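Local coordinates for RNA 2',3'-cyclic phosphodiesterase (Deinococcus radiodurans, PDB 5H7E), which is a bacterial enzyme of the LigT-like family within the 2H phosphoesterase clan, a group of compact proteins built from helices packed on antiparallel sheet, at residues Y10-P15 / P152-Y157; D58-G63 / V170-R175. One frame throughout, in Å; residues are numbered along the deposited sequence.

Interaction 1. Residues Y10-P15 / P152-Y157. With SO4 (sulfate ion), chain E.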
loop_
_atom_site.group_PDB
_atom_site.type_symbol
_atom_site.label_atom_id
_atom_site.label_comp_id
_atom_site.label_asym_id
_atom_site.label_seq_id
_atom_site.Cartn_x
_atom_site.Cartn_y
_atom_site.Cartn_z
ATOM N N TYR A 10 1.778 1.644 6.663
ATOM C CA TYR A 10 2.529 0.407 6.479
ATOM C C TYR A 10 2.216 -0.128 5.098
ATOM O O TYR A 10 1.048 -0.117 4.701
ATOM C CB TYR A 10 2.094 -0.631 7.478
ATOM C CG TYR A 10 2.527 -0.435 8.934
ATOM C CD1 TYR A 10 3.720 -0.936 9.400
ATOM C CD2 TYR A 10 1.666 0.183 9.814
ATOM C CE1 TYR A 10 4.074 -0.830 10.797
ATOM C CE2 TYR A 10 1.991 0.311 11.153
ATOM C CZ TYR A 10 3.158 -0.228 11.628
ATOM O OH TYR A 10 3.387 -0.096 12.994
ATOM N N ALA A 11 3.254 -0.496 4.360
ATOM C CA ALA A 11 2.977 -0.971 2.998
ATOM C C ALA A 11 4.074 -1.937 2.598
ATOM O O ALA A 11 5.176 -1.932 3.149
ATOM C CB ALA A 11 2.932 0.199 2.013
ATOM N N LEU A 12 3.798 -2.708 1.541
ATOM C CA LEU A 12 4.858 -3.414 0.804
ATOM C C LEU A 12 5.333 -2.557 -0.367
ATOM O O LEU A 12 4.519 -2.030 -1.142
ATOM C CB LEU A 12 4.351 -4.757 0.243
ATOM C CG LEU A 12 3.628 -5.655 1.251
ATOM C CD1 LEU A 12 3.222 -6.978 0.496
ATOM C CD2 LEU A 12 4.594 -6.021 2.366
ATOM N N ARG A 13 6.648 -2.406 -0.477
ATOM C CA ARG A 13 7.271 -1.801 -1.636
ATOM C C ARG A 13 7.051 -2.697 -2.846
ATOM O O ARG A 13 6.861 -3.904 -2.714
ATOM C CB ARG A 13 8.759 -1.658 -1.346
ATOM C CG ARG A 13 9.546 -1.195 -2.441
ATOM C CD ARG A 13 11.051 -1.382 -2.134
ATOM N NE ARG A 13 11.717 -0.964 -3.340
ATOM C CZ ARG A 13 12.188 -1.780 -4.269
ATOM N NH1 ARG A 13 12.162 -3.100 -4.107
ATOM N NH2 ARG A 13 12.747 -1.251 -5.341
ATOM N N VAL A 14 7.037 -2.090 -4.028
ATOM C CA VAL A 14 6.839 -2.827 -5.278
ATOM C C VAL A 14 8.128 -2.694 -6.075
ATOM O O VAL A 14 8.575 -1.554 -6.328
ATOM C CB VAL A 14 5.653 -2.249 -6.059
ATOM C CG1 VAL A 14 5.436 -3.032 -7.343
ATOM C CG2 VAL A 14 4.393 -2.390 -5.181
ATOM N N PRO A 15 8.780 -3.788 -6.475
ATOM C CA PRO A 15 10.085 -3.701 -7.112
ATOM C C PRO A 15 9.989 -3.366 -8.596
ATOM O O PRO A 15 8.918 -3.373 -9.200
ATOM C CB PRO A 15 10.688 -5.102 -6.917
ATOM C CG PRO A 15 9.407 -6.015 -6.861
ATOM C CD PRO A 15 8.359 -5.173 -6.165
ATOM N N PRO A 152 10.551 -8.981 0.711
ATOM C CA PRO A 152 11.389 -9.366 1.851
ATOM C C PRO A 152 10.992 -8.724 3.164
ATOM O O PRO A 152 11.479 -9.200 4.199
ATOM C CB PRO A 152 12.792 -8.934 1.412
ATOM C CG PRO A 152 12.589 -7.868 0.465
ATOM C CD PRO A 152 11.253 -8.087 -0.224
ATOM N N GLY A 153 10.149 -7.692 3.161
ATOM C CA GLY A 153 9.855 -7.044 4.424
ATOM C C GLY A 153 8.649 -6.145 4.265
ATOM O O GLY A 153 8.085 -6.008 3.184
ATOM N N LEU A 154 8.268 -5.552 5.390
ATOM C CA LEU A 154 7.151 -4.626 5.492
ATOM C C LEU A 154 7.776 -3.273 5.754
ATOM O O LEU A 154 8.781 -3.205 6.468
ATOM C CB LEU A 154 6.256 -5.034 6.672
ATOM C CG LEU A 154 5.053 -4.090 6.950
ATOM C CD1 LEU A 154 4.113 -4.054 5.804
ATOM C CD2 LEU A 154 4.331 -4.473 8.236
ATOM N N THR A 155 7.237 -2.220 5.155
ATOM C CA THR A 155 7.861 -0.910 5.333
ATOM C C THR A 155 6.891 0.026 6.047
ATOM O O THR A 155 5.701 0.067 5.732
ATOM C CB THR A 155 8.258 -0.334 3.998
ATOM O OG1 THR A 155 9.234 -1.201 3.368
ATOM C CG2 THR A 155 8.835 1.124 4.172
ATOM N N LEU A 156 7.431 0.831 6.987
ATOM C CA LEU A 156 6.662 1.927 7.562
ATOM C C LEU A 156 7.103 3.221 6.883
ATOM O O LEU A 156 8.274 3.579 6.951
ATOM C CB LEU A 156 6.863 1.980 9.081
ATOM C CG LEU A 156 6.214 3.167 9.818
ATOM C CD1 LEU A 156 4.700 3.032 9.793
ATOM C CD2 LEU A 156 6.685 3.265 11.329
ATOM N N TYR A 157 6.184 3.869 6.174
ATOM C CA TYR A 157 6.442 5.098 5.422
ATOM C C TYR A 157 5.863 6.291 6.148
ATOM O O TYR A 157 4.841 6.190 6.844
ATOM C CB TYR A 157 5.745 5.022 4.051
ATOM C CG TYR A 157 6.331 4.046 3.079
ATOM C CD1 TYR A 157 7.442 4.412 2.312
ATOM C CD2 TYR A 157 5.785 2.780 2.921
ATOM C CE1 TYR A 157 7.961 3.516 1.372
ATOM C CE2 TYR A 157 6.318 1.871 2.004
ATOM C CZ TYR A 157 7.396 2.263 1.239
ATOM O OH TYR A 157 7.909 1.350 0.341
HETATM S S SO4 E . 14.274 -3.505 -6.980
HETATM O O1 SO4 E . 13.981 -4.240 -5.735
HETATM O O2 SO4 E . 13.223 -2.581 -7.339
HETATM O O3 SO4 E . 15.456 -2.684 -6.739
HETATM O O4 SO4 E . 14.569 -4.433 -8.072
HETATM O O HOH W 1 8.227 -3.359 1.847
#
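L156 sets one methyl, CD1, over the centre of the Y10 aromatic ring, a CH-pi contact of 3.9 Å to the ring centroid and only 3° off its normal. The two residues form a non-hydrogen-bonded antiparallel pair, so their side chains leave the same face of the sheet and can overlap. In L156, CG stands anti to the backbone N, and chi2 (69°) then turns CD1 over the ring. L154 adds CD2 against CD1 of Y10 at 3.8 Å. A tyrosine suits this place because its ring fills the apolar layer, with L62, L108 and I112 among its neighbours, while its OH crosses that layer to bond the helix carbonyl of L59.

The next pair, A11 and T155, exchanges two backbone hydrogen bonds: A11 N to T155 O and T155 N to A11 O, both 2.9 Å and fairly straight. The small A11 leaves room on this second face for Y157, whose CE2 lies 3.8 Å from A11 CB. T155 CG2 covers a face of the same ring, and F9 stacks with it as well.

Beyond A11 the direct backbone pairing stops; the short strand segments are 126° apart in direction. L12 still touches L154 through CD2 and CD1, and a water accepts from R13 N, donates to G153 O and also binds T155 OG1, linking the two strands. While Y10, A11 and L156 are buried, R13 is exposed and runs outward with an extended chain to a sulfate ion, probably from the crystallisation liquor, where R13 NH1 meets O1 at 2.7 Å; A16 N holds the same ion. Such a long-range antiparallel pairing, of strands 6-13 and 148-160 in one antiparallel sheet, is consistent with the LigT-like fold of the 2H clan.

Interaction 2. Residues D58-G63 / V170-R175. With SO4 (sulfate ion), chain F.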
loop_
_atom_site.group_PDB
_atom_site.type_symbol
_atom_site.label_atom_id
_atom_site.label_comp_id
_atom_site.label_asym_id
_atom_site.label_seq_id
_atom_site.Cartn_x
_atom_site.Cartn_y
_atom_site.Cartn_z
ATOM N N ASP A 58 6.639 2.670 19.215
ATOM C CA ASP A 58 5.676 1.566 19.380
ATOM C C ASP A 58 5.303 0.947 18.047
ATOM O O ASP A 58 5.128 -0.272 17.953
ATOM C CB ASP A 58 4.391 2.013 20.076
ATOM C CG ASP A 58 4.602 2.346 21.560
ATOM O OD1 ASP A 58 5.591 1.862 22.174
ATOM O OD2 ASP A 58 3.741 3.084 22.108
ATOM N N LEU A 59 5.117 1.781 17.024
ATOM C CA LEU A 59 4.750 1.261 15.712
ATOM C C LEU A 59 5.880 0.439 15.112
ATOM O O LEU A 59 5.631 -0.512 14.348
ATOM C CB LEU A 59 4.397 2.414 14.762
ATOM C CG LEU A 59 3.106 3.131 15.177
ATOM C CD1 LEU A 59 2.913 4.362 14.283
ATOM C CD2 LEU A 59 1.840 2.231 15.005
ATOM N N LYS A 60 7.127 0.825 15.383
ATOM C CA LYS A 60 8.271 0.063 14.894
ATOM C C LYS A 60 8.362 -1.282 15.597
ATOM O O LYS A 60 8.653 -2.297 14.967
ATOM C CB LYS A 60 9.570 0.863 15.090
ATOM C CG LYS A 60 9.721 1.962 14.044
ATOM C CD LYS A 60 10.844 2.949 14.357
ATOM C CE LYS A 60 12.206 2.293 14.332
ATOM N NZ LYS A 60 13.314 3.303 14.553
ATOM N N ARG A 61 8.134 -1.300 16.903
ATOM C CA ARG A 61 8.119 -2.559 17.636
ATOM C C ARG A 61 7.016 -3.473 17.116
ATOM O O ARG A 61 7.196 -4.692 17.052
ATOM C CB ARG A 61 7.932 -2.287 19.124
ATOM C CG ARG A 61 9.117 -1.665 19.772
ATOM C CD ARG A 61 8.893 -1.597 21.308
ATOM N NE ARG A 61 9.792 -0.648 21.963
ATOM C CZ ARG A 61 9.444 0.558 22.418
ATOM N NH1 ARG A 61 8.195 1.007 22.312
ATOM N NH2 ARG A 61 10.360 1.328 22.991
ATOM N N LEU A 62 5.840 -2.902 16.824
ATOM C CA LEU A 62 4.744 -3.704 16.271
ATOM C C LEU A 62 5.117 -4.293 14.917
ATOM O O LEU A 62 4.892 -5.487 14.668
ATOM C CB LEU A 62 3.483 -2.841 16.174
ATOM C CG LEU A 62 2.274 -3.539 15.517
ATOM C CD1 LEU A 62 1.781 -4.721 16.406
ATOM C CD2 LEU A 62 1.233 -2.448 15.398
ATOM N N GLY A 63 5.739 -3.497 14.051
ATOM C CA GLY A 63 6.149 -4.015 12.749
ATOM C C GLY A 63 7.146 -5.152 12.880
ATOM O O GLY A 63 7.010 -6.187 12.226
ATOM N N VAL A 170 10.925 6.431 3.760
ATOM C CA VAL A 170 10.997 5.216 4.573
ATOM C C VAL A 170 11.369 5.592 6.000
ATOM O O VAL A 170 12.399 6.238 6.252
ATOM C CB VAL A 170 12.032 4.226 4.026
ATOM C CG1 VAL A 170 12.252 3.092 5.070
ATOM C CG2 VAL A 170 11.674 3.703 2.722
ATOM N N GLN A 171 10.534 5.182 6.958
ATOM C CA GLN A 171 10.828 5.358 8.376
ATOM C C GLN A 171 11.542 4.157 8.958
ATOM O O GLN A 171 12.482 4.304 9.742
ATOM C CB GLN A 171 9.553 5.578 9.172
ATOM C CG GLN A 171 8.771 6.748 8.719
ATOM C CD GLN A 171 9.583 8.002 8.818
ATOM O OE1 GLN A 171 9.760 8.529 9.905
ATOM N NE2 GLN A 171 10.106 8.474 7.697
ATOM N N SER A 172 11.091 2.963 8.603
ATOM C CA SER A 172 11.694 1.745 9.103
ATOM C C SER A 172 11.257 0.613 8.195
ATOM O O SER A 172 10.221 0.699 7.542
ATOM C CB SER A 172 11.280 1.452 10.546
ATOM O OG SER A 172 12.208 0.529 11.071
ATOM N N THR A 173 12.076 -0.427 8.112
ATOM C CA THR A 173 11.676 -1.634 7.413
ATOM C C THR A 173 11.737 -2.801 8.386
ATOM O O THR A 173 12.539 -2.797 9.328
ATOM C CB THR A 173 12.542 -1.933 6.190
ATOM O OG1 THR A 173 13.914 -2.053 6.589
ATOM C CG2 THR A 173 12.411 -0.832 5.159
ATOM N N PHE A 174 10.849 -3.768 8.187
ATOM C CA PHE A 174 10.728 -4.909 9.103
ATOM C C PHE A 174 10.835 -6.178 8.278
ATOM O O PHE A 174 9.949 -6.468 7.477
ATOM C CB PHE A 174 9.408 -4.875 9.869
ATOM C CG PHE A 174 9.031 -3.504 10.341
ATOM C CD1 PHE A 174 9.692 -2.940 11.424
ATOM C CD2 PHE A 174 8.002 -2.797 9.717
ATOM C CE1 PHE A 174 9.369 -1.620 11.826
ATOM C CE2 PHE A 174 7.681 -1.497 10.101
ATOM C CZ PHE A 174 8.362 -0.922 11.174
ATOM N N ARG A 175 11.939 -6.909 8.437
ATOM C CA ARG A 175 12.179 -8.070 7.586
ATOM C C ARG A 175 11.287 -9.239 7.994
ATOM O O ARG A 175 11.109 -9.509 9.187
ATOM C CB ARG A 175 13.639 -8.491 7.720
ATOM C CG ARG A 175 14.122 -9.451 6.684
ATOM C CD ARG A 175 15.672 -9.565 6.678
ATOM N NE ARG A 175 16.126 -10.089 5.391
ATOM C CZ ARG A 175 16.197 -9.362 4.277
ATOM N NH1 ARG A 175 16.586 -9.916 3.137
ATOM N NH2 ARG A 175 15.876 -8.076 4.302
HETATM S S SO4 F . 13.447 -6.114 11.880
HETATM O O1 SO4 F . 13.994 -4.954 12.610
HETATM O O2 SO4 F . 12.007 -5.987 12.027
HETATM O O3 SO4 F . 13.871 -7.377 12.502
HETATM O O4 SO4 F . 13.940 -6.112 10.492
#
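A helix lying on a beta-sheet face, here helix 56-67 against strand 167-175, brings G63 and K60 up to F174. The G63 CA sits over the middle of the F174 ring, 3.7 Å from its centroid and 9° off the normal, in CH-pi geometry. Its carbonyl carbon also lies over that face, with G63 C 3.6 Å from F174 CG. Glycine fits because a CB would come within 2.5 Å of F174 CE2; with hydrogen alone there, the helix backbone can rest directly on the phenyl face. The ring reaches beneath one turn of the helix, where F174 CE1 comes within 3.3 Å of K60 O. That oxygen is already bonded to T64 OG1. Large, flat and apolar, F174 also touches Y10 and L156 on the sheet and T64 and T67 on the helix.

Helix and strand segments run nearly parallel, 19° apart, with axes 8.6 Å from each other at closest, and one turn along the helix the match is repeated by K60 and S172. This serine is part of a classic beta bulge: Q171 and S172 both face L156 of strand 148-160. The aliphatic part of K60 covers the serine: K60 CG is 3.9 Å from S172 CB, and K60 CE is 3.7 Å from S172 OG. A bend at chi3 (65°) helps the lysine chain follow this small residue, while its amino group forms a weak, long ion pair with E57. A short serine leaves space for that methylene chain. Past the ring, a sulfate ion lies beside F174: R175 N donates to its O4 at 3.0 Å, O2 lies at the F174 ring edge, and T64 OG1 and R177 NE are further partners.

The centres of the two interactions lie 10 Å apart, and their segments alternate along the chain: 10-15, 58-63, 152-157, 170-175. Interaction 1 joins two strands within the sheet, whereas interaction 2 lays helix 56-67 on the same sheet. Strands 148-160 and 167-175, which follow one another in sequence and pair as antiparallel neighbours, connect them directly; L154 O and F174 N, 2.7 Å apart, probably share a hydrogen bond of that pairing. F174 touches both Y10 and L156, so the apolar packing runs from one contact to the other. Because the segments interleave, early and late parts of the chain are tied together in one compact alpha-beta unit.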